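Local atomic coordinates of predicted metal-dependent hydrolase of the TIM-barrel fold (Lactobacillus casei, PDB entry 2QPX), a protein that is of uncertain function but binds two zinc ions and is probably a metal-dependent hydrolase of the amidohydrolase type. Residues Asp10-Leu15 against Ala354-Ile359. Residues are numbered along the deposited sequence; the frame is centred on the assembly and turned at random. Where two conformers were deposited one is given.
Sequences DQVPLL and AWINAI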
ATOM      1  N   ASP A  10     -14.728  18.556  19.433  1.00 22.54           N
ATOM      2  CA  ASP A  10     -13.973  19.369  20.372  1.00 22.97           C
ATOM      3  C   ASP A  10     -14.165  18.926  21.829  1.00 22.31           C
ATOM      4  O   ASP A  10     -13.221  18.934  22.621  1.00 27.50           O
ATOM      5  CB  ASP A  10     -14.383  20.857  20.274  1.00 24.47           C
ATOM      6  CG  ASP A  10     -13.779  21.561  19.104  1.00 30.77           C
ATOM      7  OD1 ASP A  10     -12.782  21.077  18.515  1.00 30.07           O
ATOM      8  OD2 ASP A  10     -14.303  22.647  18.769  1.00 34.32           O
ATOM      9  N   GLN A  11     -15.384  18.543  22.180  1.00 20.24           N
ATOM     10  CA  GLN A  11     -15.689  18.196  23.553  0.70 22.82           C
ATOM     11  C   GLN A  11     -15.556  16.708  23.901  1.00 22.78           C
ATOM     12  O   GLN A  11     -15.722  16.325  25.064  1.00 23.78           O
ATOM     13  CB  GLN A  11     -17.072  18.732  23.966  0.70 24.47           C
ATOM     14  CG  GLN A  11     -18.237  18.165  23.220  0.70 30.54           C
ATOM     15  CD  GLN A  11     -18.658  16.802  23.738  0.70 30.50           C
ATOM     16  OE1 GLN A  11     -19.001  16.676  24.916  0.70 32.72           O
ATOM     17  NE2 GLN A  11     -18.635  15.767  22.859  0.70 21.62           N
ATOM     18  N   VAL A  12     -15.257  15.845  22.915  1.00 19.81           N
ATOM     19  CA  VAL A  12     -15.179  14.413  23.162  0.50 19.35           C
ATOM     20  C   VAL A  12     -13.934  14.071  24.008  1.00 19.01           C
ATOM     21  O   VAL A  12     -12.838  14.474  23.680  1.00 19.69           O
ATOM     22  CB  VAL A  12     -15.162  13.631  21.819  0.50 18.19           C
ATOM     23  CG1 VAL A  12     -14.859  12.154  22.047  0.50 17.80           C
ATOM     24  CG2 VAL A  12     -16.481  13.815  21.044  0.50 16.84           C
ATOM     25  N   PRO A  13     -14.107  13.332  25.101  1.00 17.99           N
ATOM     26  CA  PRO A  13     -12.932  12.926  25.873  1.00 19.31           C
ATOM     27  C   PRO A  13     -12.069  11.869  25.161  1.00 17.01           C
ATOM     28  O   PRO A  13     -12.545  11.144  24.284  1.00 17.75           O
ATOM     29  CB  PRO A  13     -13.531  12.343  27.142  1.00 22.60           C
ATOM     30  CG  PRO A  13     -14.937  12.127  26.854  1.00 22.42           C
ATOM     31  CD  PRO A  13     -15.372  12.884  25.723  1.00 18.02           C
ATOM     32  N   LEU A  14     -10.806  11.824  25.558  1.00 16.75           N
ATOM     33  CA  LEU A  14      -9.838  10.848  24.994  1.00 15.35           C
ATOM     34  C   LEU A  14      -9.303   9.968  26.076  1.00 17.55           C
ATOM     35  O   LEU A  14      -8.832  10.461  27.104  1.00 17.42           O
ATOM     36  CB  LEU A  14      -8.657  11.587  24.317  1.00 15.48           C
ATOM     37  CG  LEU A  14      -9.001  12.494  23.133  1.00 16.92           C
ATOM     38  CD1 LEU A  14      -7.793  13.372  22.767  1.00 18.02           C
ATOM     39  CD2 LEU A  14      -9.515  11.678  21.908  1.00 17.65           C
ATOM     40  N   LEU A  15      -9.337   8.657  25.831  1.00 15.93           N
ATOM     41  CA  LEU A  15      -8.634   7.696  26.680  1.00 16.48           C
ATOM     42  C   LEU A  15      -7.439   7.262  25.839  1.00 16.11           C
ATOM     43  O   LEU A  15      -7.615   6.573  24.832  1.00 16.07           O
ATOM     44  CB  LEU A  15      -9.527   6.517  27.056  1.00 16.66           C
ATOM     45  CG  LEU A  15      -9.075   5.666  28.247  1.00 15.98           C
ATOM     46  CD1 LEU A  15     -10.103   4.548  28.578  1.00 17.39           C
ATOM     47  CD2 LEU A  15      -7.618   5.067  28.093  1.00 17.53           C
ATOM     48  N   ALA A 354     -22.015   8.231  18.125  1.00 20.02           N
ATOM     49  CA  ALA A 354     -21.795   6.945  18.830  1.00 19.34           C
ATOM     50  C   ALA A 354     -20.441   6.342  18.430  1.00 19.41           C
ATOM     51  O   ALA A 354     -19.672   5.924  19.285  1.00 19.10           O
ATOM     52  CB  ALA A 354     -22.918   5.948  18.528  1.00 19.21           C
ATOM     53  N   TRP A 355     -20.134   6.384  17.137  1.00 19.12           N
ATOM     54  CA  TRP A 355     -18.866   5.850  16.647  1.00 17.63           C
ATOM     55  C   TRP A 355     -17.675   6.691  17.091  1.00 17.42           C
ATOM     56  O   TRP A 355     -16.625   6.148  17.523  1.00 17.58           O
ATOM     57  CB  TRP A 355     -18.935   5.691  15.140  1.00 17.28           C
ATOM     58  CG  TRP A 355     -19.727   4.482  14.679  1.00 17.54           C
ATOM     59  CD1 TRP A 355     -19.971   3.348  15.385  1.00 16.62           C
ATOM     60  CD2 TRP A 355     -20.261   4.273  13.380  1.00 16.84           C
ATOM     61  NE1 TRP A 355     -20.636   2.429  14.596  1.00 17.32           N
ATOM     62  CE2 TRP A 355     -20.803   2.961  13.353  1.00 17.28           C
ATOM     63  CE3 TRP A 355     -20.301   5.043  12.219  1.00 18.65           C
ATOM     64  CZ2 TRP A 355     -21.431   2.439  12.237  1.00 17.10           C
ATOM     65  CZ3 TRP A 355     -20.939   4.505  11.092  1.00 18.08           C
ATOM     66  CH2 TRP A 355     -21.458   3.210  11.115  1.00 18.96           C
ATOM     67  N   ILE A 356     -17.825   8.020  17.043  1.00 17.24           N
ATOM     68  CA  ILE A 356     -16.762   8.918  17.529  1.00 15.73           C
ATOM     69  C   ILE A 356     -16.473   8.658  19.031  1.00 15.40           C
ATOM     70  O   ILE A 356     -15.304   8.554  19.449  1.00 17.83           O
ATOM     71  CB  ILE A 356     -17.134  10.413  17.207  1.00 16.09           C
ATOM     72  CG1 ILE A 356     -17.000  10.676  15.715  1.00 18.39           C
ATOM     73  CG2 ILE A 356     -16.289  11.382  18.096  1.00 17.96           C
ATOM     74  CD1 ILE A 356     -17.738  11.954  15.202  1.00 18.15           C
ATOM     75  N   ASN A 357     -17.522   8.534  19.839  1.00 18.33           N
ATOM     76  CA  ASN A 357     -17.358   8.225  21.231  1.00 17.89           C
ATOM     77  C   ASN A 357     -16.612   6.869  21.442  1.00 17.03           C
ATOM     78  O   ASN A 357     -15.746   6.763  22.303  1.00 17.83           O
ATOM     79  CB  ASN A 357     -18.700   8.209  21.964  1.00 19.45           C
ATOM     80  CG  ASN A 357     -19.175   9.581  22.377  1.00 22.93           C
ATOM     81  OD1 ASN A 357     -18.387  10.421  22.792  1.00 22.15           O
ATOM     82  ND2 ASN A 357     -20.504   9.784  22.330  1.00 23.82           N
ATOM     83  N   ALA A 358     -16.998   5.855  20.670  1.00 17.45           N
ATOM     84  CA  ALA A 358     -16.384   4.529  20.725  1.00 16.71           C
ATOM     85  C   ALA A 358     -14.879   4.661  20.522  1.00 16.20           C
ATOM     86  O   ALA A 358     -14.062   4.173  21.309  1.00 17.17           O
ATOM     87  CB  ALA A 358     -17.033   3.630  19.648  1.00 17.38           C
ATOM     88  N   ILE A 359     -14.521   5.346  19.443  1.00 16.63           N
ATOM     89  CA  ILE A 359     -13.127   5.432  19.025  1.00 15.75           C
ATOM     90  C   ILE A 359     -12.262   6.219  20.033  1.00 16.23           C
ATOM     91  O   ILE A 359     -11.148   5.806  20.374  1.00 16.32           O
ATOM     92  CB  ILE A 359     -13.033   6.061  17.643  1.00 15.78           C
ATOM     93  CG1 ILE A 359     -13.762   5.197  16.585  1.00 15.57           C
ATOM     94  CG2 ILE A 359     -11.583   6.302  17.221  1.00 15.87           C
ATOM     95  CD1 ILE A 359     -14.005   5.886  15.210  1.00 17.21           C
TER
HETATM   96  O   HOH W   1     -18.779  12.883  24.018  1.00 28.89           O
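Val12 turns its side chain toward Ile356 and Asn357 on helix 349-367, and its two methyls divide the work. From CB, CG2 runs beside the backbone N and meets CG2 of Ile356 at 3.8 Å, a methyl-to-methyl contact in which the two side chains cross at about a right angle. The other branch, CG1, lies anti to the backbone N (chi1 171°) and comes within 4.0 Å of Asn357 OD1, a van der Waals approach to the amide; Val12 also packs on Cys360 and Trp361, further along the helix. A beta-branched side chain suits this buried place, offering two methyls close to the backbone, and Ile356 answers with its own branch methyl. Beside this apolar contact a water donates to Asn357 OD1 at 2.8 Å and accepts from Gln11 NE2 at 3.1 Å. Val12 and Gln11 each have two conformers, and these contacts describe one. Asn357, partly exposed, suits its place because OD1 also accepts from Trp361 NE1, so two donors hold the amide oxygen. The contact packs the short link into strand 14-19 against helix 349-367, away from the zinc site; this last helix covers the strand's start, consistent with the TIM-barrel fold of amidohydrolases.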